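Local coordinates for centrosomal protein of 104 kDa (Homo sapiens, PDB 5LPH) that is required for ciliogenesis and for structural integrity at the ciliary tip, and interacts with tubulin, represented here by its TOG domain, at residues 41-44 with 45-49; 75-78 with 79-83; 204-207 with 208-212. All blocks are in the same frame, centred on the assembly; numbering follows the deposited sequence.

Contact 1 of 3, residues 41-44 with 45-49; sequences SSAI and DVLGE
The carbonyl oxygen of Ala43 takes two amide donors from the turn that follows. Leu47 N reaches Ala43 O at 2.7 Å with a nearly straight N-H (162°), whereas Val46 N comes within 3.3 Å of Ala43 O only as a weak, bent bond; Val46 N points more directly at Ser42 O, its regular partner one turn back. The side chain of Leu47 leans over the same acceptor, with Leu47 CB 3.3 Å from Ala43 O; its CG stands beside the backbone N (chi1 -55°), which brings CD1 back along the helix toward Ala43 CB. One residue on, Gly48 N bonds Ile44 O at 2.9 Å but approaches from above the carbonyl plane. These bonds form the C-terminal turn of the short helix 41-47 in the TOG domain. Gly48 breaks it with a positive phi of 95°, a conformation in which any side chain would collide with the carbonyl oxygen of Leu47, and it is at once the N-cap residue of helix 49-56. Across this break Ile44 CG2 rests against Glu49 CB at 4.1 Å. Val46 and Leu47 face helix 83-100, touching Thr89, Ala92 and Leu96. On the exposed flank a water joins side chains one turn apart: it donates to Asp45 OD2 at 2.7 Å and also hydrogen-bonds Ser41 OG, although the two side chains do not meet directly.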
loop_
_atom_site.group_PDB
_atom_site.type_symbol
_atom_site.label_atom_id
_atom_site.label_comp_id
_atom_site.label_asym_id
_atom_site.label_seq_id
_atom_site.Cartn_x
_atom_site.Cartn_y
_atom_site.Cartn_z
ATOM N N SER A 41 5.546 15.654 -18.521
ATOM C CA SER A 41 6.372 15.886 -19.716
ATOM C C SER A 41 6.838 14.589 -20.383
ATOM O O SER A 41 6.683 14.409 -21.592
ATOM C CB SER A 41 7.591 16.739 -19.348
ATOM O OG SER A 41 8.340 17.084 -20.497
ATOM N N SER A 42 7.385 13.683 -19.583
ATOM C CA SER A 42 7.921 12.418 -20.095
ATOM C C SER A 42 6.846 11.433 -20.566
ATOM O O SER A 42 7.018 10.742 -21.580
ATOM C CB SER A 42 8.802 11.757 -19.041
ATOM O OG SER A 42 9.583 10.746 -19.651
ATOM N N ALA A 43 5.733 11.371 -19.842
ATOM C CA ALA A 43 4.609 10.514 -20.239
ATOM C C ALA A 43 4.006 10.903 -21.595
ATOM O O ALA A 43 3.567 10.027 -22.353
ATOM C CB ALA A 43 3.532 10.536 -19.166
ATOM N N ILE A 44 3.992 12.208 -21.888
ATOM C CA ILE A 44 3.524 12.723 -23.185
ATOM C C ILE A 44 4.372 12.190 -24.344
ATOM O O ILE A 44 3.823 11.800 -25.375
ATOM C CB ILE A 44 3.461 14.276 -23.197
ATOM C CG1 ILE A 44 2.315 14.760 -22.299
ATOM C CG2 ILE A 44 3.250 14.817 -24.608
ATOM C CD1 ILE A 44 2.469 16.178 -21.789
ATOM N N ASP A 45 5.697 12.169 -24.174
ATOM C CA ASP A 45 6.601 11.600 -25.190
ATOM C C ASP A 45 6.350 10.115 -25.440
ATOM O O ASP A 45 6.378 9.664 -26.580
ATOM C CB ASP A 45 8.065 11.807 -24.794
ATOM C CG ASP A 45 8.525 13.238 -24.975
ATOM O OD1 ASP A 45 8.184 13.854 -26.011
ATOM O OD2 ASP A 45 9.233 13.758 -24.093
ATOM N N VAL A 46 6.079 9.370 -24.374
ATOM C CA VAL A 46 5.942 7.913 -24.447
ATOM C C VAL A 46 4.536 7.482 -24.871
ATOM O O VAL A 46 4.382 6.600 -25.715
ATOM C CB VAL A 46 6.303 7.276 -23.084
ATOM C CG1 VAL A 46 6.068 5.767 -23.087
ATOM C CG2 VAL A 46 7.749 7.595 -22.717
ATOM N N LEU A 47 3.515 8.089 -24.269
ATOM C CA LEU A 47 2.115 7.686 -24.485
ATOM C C LEU A 47 1.345 8.566 -25.464
ATOM O O LEU A 47 0.275 8.163 -25.920
ATOM C CB LEU A 47 1.366 7.681 -23.149
ATOM C CG LEU A 47 1.995 6.834 -22.045
ATOM C CD1 LEU A 47 1.222 7.034 -20.754
ATOM C CD2 LEU A 47 2.033 5.367 -22.443
ATOM N N GLY A 48 1.864 9.758 -25.757
ATOM C CA GLY A 48 1.203 10.712 -26.647
ATOM C C GLY A 48 0.373 11.700 -25.851
ATOM O O GLY A 48 -0.113 11.385 -24.756
ATOM N N GLU A 49 0.204 12.894 -26.405
ATOM C CA GLU A 49 -0.518 13.963 -25.726
ATOM C C GLU A 49 -2.006 13.667 -25.543
ATOM O O GLU A 49 -2.575 14.049 -24.532
ATOM C CB GLU A 49 -0.355 15.286 -26.475
ATOM C CG GLU A 49 -0.863 16.491 -25.697
ATOM C CD GLU A 49 -0.532 17.811 -26.364
ATOM O OE1 GLU A 49 -0.328 18.809 -25.641
ATOM O OE2 GLU A 49 -0.481 17.856 -27.612
HETATM O O HOH W 1 9.596 16.065 -22.797
#

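Contact 2 of 3, residues 75-78 with 79-83; sequences MEMP and VGTPK
The puckered pyrrolidine ring of Pro78 has the hydroxyl of Thr81 over one face, with Thr81 OG1 3.3 Å from Pro78 CG and equally near CD; the two side chains cross at about a right angle. The carbonyl group of Pro78, which is truly planar, also meets Thr81 on one face, taking both of that residue's donors from the same side. This is a type I beta turn, Pro78 to Thr81, with Val79 and Gly80 at its corners, in the surface loop that carries the chain from helix 60-76 to helix 83-100. The bond that closes the turn, Thr81 N to Pro78 O, is fairly straight at hydrogen (165°) but long at 3.3 Å, and its donor stands well above the carbonyl plane. Thr81 OG1 donates to Pro78 O at 2.6 Å and is tilted less, by 23°. Both donors can share the acceptor because the hydroxyl of Thr81 stands beside its own backbone N (chi1 -47°). With a valine here the short hydroxyl bond would be gone, and Pro78 O would probably be left to the longer amide bond, the turn being held less firmly. Thr81 also touches Leu86 of the next helix. Met77, a selenomethionine, lies against Thr89 and Tyr123, and its carbonyl oxygen receives a weak hydrogen bond from Lys126 NZ. The Met77 side chain comes near the same hydroxyl, its CB lying 4.3 Å from Thr81 OG1.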
loop_
_atom_site.group_PDB
_atom_site.type_symbol
_atom_site.label_atom_id
_atom_site.label_comp_id
_atom_site.label_asym_id
_atom_site.label_seq_id
_atom_site.Cartn_x
_atom_site.Cartn_y
_atom_site.Cartn_z
HETATM N N MSE A 75 -0.747 -4.619 -23.431
HETATM C CA MSE A 75 -0.789 -6.057 -23.742
HETATM C C MSE A 75 -0.733 -6.400 -25.213
HETATM O O MSE A 75 -0.513 -7.560 -25.554
HETATM C CB MSE A 75 -2.020 -6.703 -23.103
HETATM C CG MSE A 75 -1.948 -6.683 -21.575
HETATM SE SE MSE A 75 -0.271 -7.438 -20.828
HETATM C CE MSE A 75 -0.574 -9.309 -21.368
ATOM N N GLU A 76 -0.920 -5.418 -26.094
ATOM C CA GLU A 76 -0.750 -5.635 -27.537
ATOM C C GLU A 76 0.700 -5.472 -28.011
ATOM O O GLU A 76 0.996 -5.782 -29.161
ATOM C CB GLU A 76 -1.663 -4.703 -28.343
ATOM C CG GLU A 76 -3.139 -5.055 -28.238
ATOM C CD GLU A 76 -4.050 -4.068 -28.957
ATOM O OE1 GLU A 76 -3.552 -3.216 -29.729
ATOM O OE2 GLU A 76 -5.280 -4.150 -28.751
HETATM N N MSE A 77 1.600 -4.997 -27.146
HETATM C CA MSE A 77 3.000 -4.807 -27.541
HETATM C C MSE A 77 3.671 -6.152 -27.696
HETATM O O MSE A 77 3.624 -6.967 -26.773
HETATM C CB MSE A 77 3.771 -3.962 -26.535
HETATM C CG MSE A 77 3.431 -2.494 -26.741
HETATM SE SE MSE A 77 4.102 -1.482 -25.196
HETATM C CE MSE A 77 5.510 -0.497 -26.160
ATOM N N PRO A 78 4.303 -6.398 -28.849
ATOM C CA PRO A 78 4.840 -7.732 -29.138
ATOM C C PRO A 78 6.042 -8.130 -28.265
ATOM O O PRO A 78 6.758 -7.262 -27.753
ATOM C CB PRO A 78 5.245 -7.631 -30.613
ATOM C CG PRO A 78 5.575 -6.195 -30.817
ATOM C CD PRO A 78 4.654 -5.429 -29.910
ATOM N N VAL A 79 6.221 -9.439 -28.088
ATOM C CA VAL A 79 7.340 -10.010 -27.287
ATOM C C VAL A 79 8.762 -9.481 -27.543
ATOM O O VAL A 79 9.521 -9.303 -26.590
ATOM C CB VAL A 79 7.370 -11.570 -27.342
ATOM C CG1 VAL A 79 6.176 -12.157 -26.597
ATOM C CG2 VAL A 79 7.423 -12.090 -28.779
ATOM N N GLY A 80 9.117 -9.231 -28.805
ATOM C CA GLY A 80 10.457 -8.777 -29.181
ATOM C C GLY A 80 10.752 -7.280 -29.110
ATOM O O GLY A 80 11.850 -6.874 -29.471
ATOM N N THR A 81 9.778 -6.461 -28.697
ATOM C CA THR A 81 9.953 -5.003 -28.507
ATOM C C THR A 81 11.182 -4.664 -27.643
ATOM O O THR A 81 11.378 -5.294 -26.605
ATOM C CB THR A 81 8.707 -4.381 -27.826
ATOM O OG1 THR A 81 7.517 -4.859 -28.463
ATOM C CG2 THR A 81 8.725 -2.847 -27.887
ATOM N N PRO A 82 12.003 -3.665 -28.054
ATOM C CA PRO A 82 13.192 -3.298 -27.260
ATOM C C PRO A 82 12.897 -3.033 -25.780
ATOM O O PRO A 82 11.894 -2.389 -25.459
ATOM C CB PRO A 82 13.690 -2.015 -27.937
ATOM C CG PRO A 82 13.225 -2.128 -29.344
ATOM C CD PRO A 82 11.924 -2.880 -29.304
ATOM N N LYS A 83 13.767 -3.533 -24.902
ATOM C CA LYS A 83 13.567 -3.442 -23.448
ATOM C C LYS A 83 13.362 -2.017 -22.945
ATOM O O LYS A 83 12.513 -1.790 -22.085
ATOM C CB LYS A 83 14.728 -4.087 -22.675
ATOM C CG LYS A 83 14.537 -5.569 -22.407
ATOM C CD LYS A 83 15.642 -6.123 -21.521
ATOM C CE LYS A 83 15.381 -7.576 -21.154
ATOM N NZ LYS A 83 16.648 -8.305 -20.869
#

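Contact 3 of 3, residues 204-207 with 208-212; sequences ARLL and KDLGT
Leu206 and Leu210, one helical turn apart, lie side by side and point the same way, meeting where Leu206 CD2 comes 4.2 Å from Leu210 CD1. They run alongside each other because both fold alike: each has CG opposite its carbonyl carbon (chi1 -79° and -62°) and an extended second torsion. The backbone ties the pair as well, with Leu210 N bonded to Leu206 O at 2.7 Å, while Leu210 CB packs 3.2 Å from that same oxygen. Lys208 extends in another direction, its aliphatic chain laid along the Ala204 carbonyl so that Lys208 CG is 3.3 Å from Ala204 O, and the ammonium forms a long, weak ion pair with Asp247. Asp209 folds back toward the preceding turn. Its amide donates to Arg205 O, but its carboxylate oxygen OD2 also sits 3.1 Å from Arg205 O, a meeting of two acceptors that is likely to be mildly unfavourable. The charged end of Arg205 is not in contact with this carboxylate; its NE bonds Gln165. Leu207 packs on Phe217 and Met248, the latter in helix 235-252. Its carbonyl receives the final bond of the series, Gly211 N to Leu207 O at 2.8 Å, before Gly211 leaves the helix with positive phi and turns the chain to Thr212. Leu206 and Leu210 together face helices 154-169 and 178-183. Apolar side chains one turn apart, packed between consecutive helices, are how the stacked helices of this HEAT-repeat alpha-solenoid, the TOG domain, hold together.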
loop_
_atom_site.group_PDB
_atom_site.type_symbol
_atom_site.label_atom_id
_atom_site.label_comp_id
_atom_site.label_asym_id
_atom_site.label_seq_id
_atom_site.Cartn_x
_atom_site.Cartn_y
_atom_site.Cartn_z
ATOM N N ALA A 204 -1.932 -6.695 10.997
ATOM C CA ALA A 204 -2.369 -7.937 11.643
ATOM C C ALA A 204 -2.683 -9.052 10.642
ATOM O O ALA A 204 -2.259 -10.192 10.842
ATOM C CB ALA A 204 -3.560 -7.688 12.561
ATOM N N ARG A 205 -3.404 -8.732 9.569
ATOM C CA ARG A 205 -3.798 -9.757 8.583
ATOM C C ARG A 205 -2.611 -10.295 7.783
ATOM O O ARG A 205 -2.521 -11.500 7.567
ATOM C CB ARG A 205 -4.902 -9.252 7.636
ATOM C CG ARG A 205 -6.277 -9.132 8.290
ATOM C CD ARG A 205 -7.400 -8.942 7.270
ATOM N NE ARG A 205 -7.228 -7.748 6.435
ATOM C CZ ARG A 205 -7.509 -6.491 6.799
ATOM N NH1 ARG A 205 -7.993 -6.196 8.011
ATOM N NH2 ARG A 205 -7.301 -5.501 5.933
ATOM N N LEU A 206 -1.707 -9.412 7.359
ATOM C CA LEU A 206 -0.532 -9.827 6.574
ATOM C C LEU A 206 0.579 -10.464 7.413
ATOM O O LEU A 206 1.286 -11.343 6.921
ATOM C CB LEU A 206 0.035 -8.670 5.749
ATOM C CG LEU A 206 -0.741 -8.376 4.467
ATOM C CD1 LEU A 206 -0.303 -7.039 3.895
ATOM C CD2 LEU A 206 -0.570 -9.488 3.438
ATOM N N LEU A 207 0.718 -10.028 8.663
ATOM C CA LEU A 207 1.600 -10.688 9.635
ATOM C C LEU A 207 1.225 -12.164 9.812
ATOM O O LEU A 207 2.096 -13.023 9.795
ATOM C CB LEU A 207 1.547 -9.948 10.978
ATOM C CG LEU A 207 2.382 -10.413 12.170
ATOM C CD1 LEU A 207 3.856 -10.490 11.805
ATOM C CD2 LEU A 207 2.155 -9.447 13.329
ATOM N N LYS A 208 -0.068 -12.447 9.964
ATOM C CA LYS A 208 -0.571 -13.829 10.054
ATOM C C LYS A 208 -0.372 -14.627 8.760
ATOM O O LYS A 208 -0.055 -15.812 8.814
ATOM C CB LYS A 208 -2.042 -13.867 10.511
ATOM C CG LYS A 208 -2.206 -13.329 11.926
ATOM C CD LYS A 208 -3.653 -13.035 12.282
ATOM C CE LYS A 208 -3.753 -12.355 13.642
ATOM N NZ LYS A 208 -4.995 -12.738 14.369
ATOM N N ASP A 209 -0.539 -13.982 7.606
ATOM C CA ASP A 209 -0.375 -14.650 6.305
ATOM C C ASP A 209 1.094 -14.870 5.909
ATOM O O ASP A 209 1.423 -15.912 5.353
ATOM C CB ASP A 209 -1.089 -13.867 5.184
ATOM C CG ASP A 209 -2.599 -13.735 5.403
ATOM O OD1 ASP A 209 -3.208 -14.569 6.110
ATOM O OD2 ASP A 209 -3.181 -12.768 4.863
ATOM N N LEU A 210 1.956 -13.889 6.181
ATOM C CA LEU A 210 3.364 -13.907 5.741
ATOM C C LEU A 210 4.372 -14.316 6.818
ATOM O O LEU A 210 5.439 -14.839 6.492
ATOM C CB LEU A 210 3.768 -12.529 5.218
ATOM C CG LEU A 210 3.029 -11.989 3.996
ATOM C CD1 LEU A 210 3.438 -10.549 3.727
ATOM C CD2 LEU A 210 3.301 -12.854 2.778
ATOM N N GLY A 211 4.054 -14.051 8.085
ATOM C CA GLY A 211 4.919 -14.418 9.202
ATOM C C GLY A 211 6.156 -13.548 9.292
ATOM O O GLY A 211 6.200 -12.455 8.729
ATOM N N THR A 212 7.156 -14.057 10.009
ATOM C CA THR A 212 8.418 -13.361 10.258
ATOM C C THR A 212 9.553 -14.071 9.504
ATOM O O THR A 212 9.458 -15.265 9.215
ATOM C CB THR A 212 8.696 -13.327 11.781
ATOM O OG1 THR A 212 7.676 -12.555 12.436
ATOM C CG2 THR A 212 10.059 -12.735 12.105
#

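None of the three contacts is wholly core. Contact 1 is partly buried, while contacts 2 and 3 lie at the surface, although contact 3 sends its leucines against neighbouring helices. Contacts 1 and 2 sit at the same end of the solenoid, centres 18 Å apart, and both touch helix 83-100, sharing Thr89. Contact 3 is farther along, its centre about 40 Å from that of contact 1, on the opposite side of the chain's centre. Contacts 1 and 3 each end a helix at a glycine of positive phi through backbone bonding, whereas contact 2 spans an interhelical loop, where a side-chain hydroxyl supplements the turn's backbone bond.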